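Local atomic coordinates of ARF GTPase-activating protein GIT1 (Rattus norvegicus, PDB entry 6IUH), a protein that probably acts as a scaffold that stimulates GTP hydrolysis by ARF proteins and, through its C-terminal four-helix domain, binds partner proteins. Residues Ile27-Arg32 with Val43-Lys48. Sequence-based numbering, arbitrary orientation. Where two conformers were deposited one is given.
Sequences IQELLR and VPCSEK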
loop_
_atom_site.group_PDB
_atom_site.type_symbol
_atom_site.label_atom_id
_atom_site.label_comp_id
_atom_site.label_asym_id
_atom_site.label_seq_id
_atom_site.Cartn_x
_atom_site.Cartn_y
_atom_site.Cartn_z
ATOM N N ILE A 27 -3.419 -5.406 -1.043
ATOM C CA ILE A 27 -1.968 -5.524 -1.113
ATOM C C ILE A 27 -1.551 -6.983 -0.946
ATOM O O ILE A 27 -0.646 -7.463 -1.631
ATOM C CB ILE A 27 -1.276 -4.657 -0.047
ATOM C CG1 ILE A 27 -1.422 -3.177 -0.403
ATOM C CG2 ILE A 27 0.198 -5.027 0.076
ATOM C CD1 ILE A 27 -0.814 -2.236 0.620
ATOM N N GLN A 28 -2.227 -7.692 -0.046
ATOM C CA GLN A 28 -1.954 -9.112 0.162
ATOM C C GLN A 28 -2.180 -9.913 -1.118
ATOM O O GLN A 28 -1.423 -10.832 -1.431
ATOM C CB GLN A 28 -2.826 -9.673 1.287
ATOM C CG GLN A 28 -2.381 -11.038 1.782
ATOM C CD GLN A 28 -1.060 -10.983 2.529
ATOM O OE1 GLN A 28 -0.976 -10.429 3.626
ATOM N NE2 GLN A 28 -0.019 -11.554 1.935
ATOM N N GLU A 29 -3.225 -9.558 -1.859
ATOM C CA GLU A 29 -3.546 -10.247 -3.104
ATOM C C GLU A 29 -2.504 -9.938 -4.175
ATOM O O GLU A 29 -2.159 -10.800 -4.986
ATOM C CB GLU A 29 -4.944 -9.858 -3.588
ATOM C CG GLU A 29 -5.384 -10.560 -4.862
ATOM C CD GLU A 29 -5.506 -12.064 -4.694
ATOM O OE1 GLU A 29 -5.771 -12.523 -3.563
ATOM O OE2 GLU A 29 -5.335 -12.788 -5.698
ATOM N N LEU A 30 -2.003 -8.706 -4.171
ATOM C CA LEU A 30 -0.941 -8.306 -5.090
ATOM C C LEU A 30 0.336 -9.093 -4.826
ATOM O O LEU A 30 0.995 -9.554 -5.758
ATOM C CB LEU A 30 -0.661 -6.808 -4.971
ATOM C CG LEU A 30 0.542 -6.291 -5.761
ATOM C CD1 LEU A 30 0.334 -6.502 -7.254
ATOM C CD2 LEU A 30 0.793 -4.822 -5.456
ATOM N N LEU A 31 0.681 -9.244 -3.550
ATOM C CA LEU A 31 1.867 -10.003 -3.167
ATOM C C LEU A 31 1.733 -11.459 -3.594
ATOM O O LEU A 31 2.707 -12.090 -4.008
ATOM C CB LEU A 31 2.101 -9.916 -1.657
ATOM C CG LEU A 31 3.307 -10.701 -1.135
ATOM C CD1 LEU A 31 4.575 -10.260 -1.848
ATOM C CD2 LEU A 31 3.444 -10.526 0.370
ATOM N N ARG A 32 0.518 -11.987 -3.492
ATOM C CA ARG A 32 0.239 -13.355 -3.910
ATOM C C ARG A 32 0.439 -13.504 -5.413
ATOM O O ARG A 32 0.989 -14.501 -5.884
ATOM C CB ARG A 32 -1.187 -13.759 -3.529
ATOM C CG ARG A 32 -1.501 -15.228 -3.785
ATOM C CD ARG A 32 -2.970 -15.542 -3.538
ATOM N NE ARG A 32 -3.835 -14.981 -4.572
ATOM C CZ ARG A 32 -4.243 -15.648 -5.647
ATOM N NH1 ARG A 32 -5.030 -15.058 -6.537
ATOM N NH2 ARG A 32 -3.868 -16.905 -5.833
ATOM N N VAL A 43 -2.159 -5.178 -13.009
ATOM C CA VAL A 43 -2.974 -3.992 -13.276
ATOM C C VAL A 43 -4.305 -3.997 -12.505
ATOM O O VAL A 43 -4.622 -3.008 -11.842
ATOM C CB VAL A 43 -3.253 -3.823 -14.790
ATOM C CG1 VAL A 43 -4.316 -2.760 -15.026
ATOM C CG2 VAL A 43 -1.976 -3.474 -15.524
ATOM N N PRO A 44 -5.088 -5.095 -12.573
ATOM C CA PRO A 44 -6.328 -5.042 -11.788
ATOM C C PRO A 44 -6.082 -4.984 -10.280
ATOM O O PRO A 44 -6.867 -4.358 -9.567
ATOM C CB PRO A 44 -7.049 -6.340 -12.173
ATOM C CG PRO A 44 -5.984 -7.240 -12.672
ATOM C CD PRO A 44 -4.992 -6.348 -13.348
ATOM N N CYS A 45 -5.013 -5.617 -9.803
ATOM C CA CYS A 45 -4.669 -5.543 -8.385
ATOM C C CYS A 45 -4.343 -4.110 -7.980
ATOM O O CYS A 45 -4.814 -3.628 -6.953
ATOM C CB CYS A 45 -3.491 -6.460 -8.051
ATOM S SG CYS A 45 -3.930 -8.206 -7.862
ATOM N N SER A 46 -3.541 -3.432 -8.796
ATOM C CA SER A 46 -3.149 -2.057 -8.507
ATOM C C SER A 46 -4.348 -1.112 -8.531
ATOM O O SER A 46 -4.380 -0.123 -7.802
ATOM C CB SER A 46 -2.089 -1.578 -9.501
ATOM O OG SER A 46 -2.611 -1.507 -10.815
ATOM N N GLU A 47 -5.333 -1.421 -9.368
ATOM C CA GLU A 47 -6.532 -0.599 -9.451
ATOM C C GLU A 47 -7.398 -0.764 -8.209
ATOM O O GLU A 47 -7.986 0.203 -7.723
ATOM C CB GLU A 47 -7.335 -0.940 -10.708
ATOM C CG GLU A 47 -6.694 -0.439 -11.987
ATOM C CD GLU A 47 -6.494 1.064 -11.981
ATOM O OE1 GLU A 47 -7.388 1.780 -11.485
ATOM O OE2 GLU A 47 -5.439 1.527 -12.465
ATOM N N LYS A 48 -7.470 -1.989 -7.698
ATOM C CA LYS A 48 -8.217 -2.255 -6.475
ATOM C C LYS A 48 -7.510 -1.619 -5.282
ATOM O O LYS A 48 -8.151 -1.122 -4.354
ATOM C CB LYS A 48 -8.388 -3.760 -6.266
ATOM C CG LYS A 48 -9.224 -4.432 -7.347
ATOM C CD LYS A 48 -9.193 -5.948 -7.232
ATOM C CE LYS A 48 -9.873 -6.427 -5.962
ATOM N NZ LYS A 48 -9.908 -7.915 -5.883
#
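C45 lies against L30 and E29 where helix 42-57 packs on helix 13-35, and its short side chain takes part in every close contact between the two segments. At its CB the partner is L30, whose CD1 methyl stands 3.9 Å away with its own CB a little farther off. One bond on, SG passes the leucine's side chain and comes within 4.1 Å of CA of L30, lying equally far from CG of E29. That reach follows from the first torsion of C45, which turns SG anti to the carbonyl carbon (chi1 -80°). A cysteine suits the place because the helices come close here, 5.7 Å between the CA atoms of L30 and C45, and its slim, polarisable sulfur fits against the backbone. L30 suits its own, since its side chain also touches F42 and I49 of helix 42-57, L83 of helix 67-87 and V108 of helix 101-128, the interior of a four-helix bundle.

E29 works at the border. Its CG methylene touches the sulfur, while the carboxylate bends away at chi2 (64°) toward R32; in the conformer given, NE of R32 donates to OE2 of E29 at 2.9 Å along a bent line, a pairing doubtful in detail because R32 has two conformers. An alanine in place of E29 would probably leave SG less covered on this flank and, in this conformer, R32 without one of its carboxylate partners, E36 being another. With no hydrogen bond between the two segments, the contact depends on shape and apolar burial, and the charged groups lie at its margin.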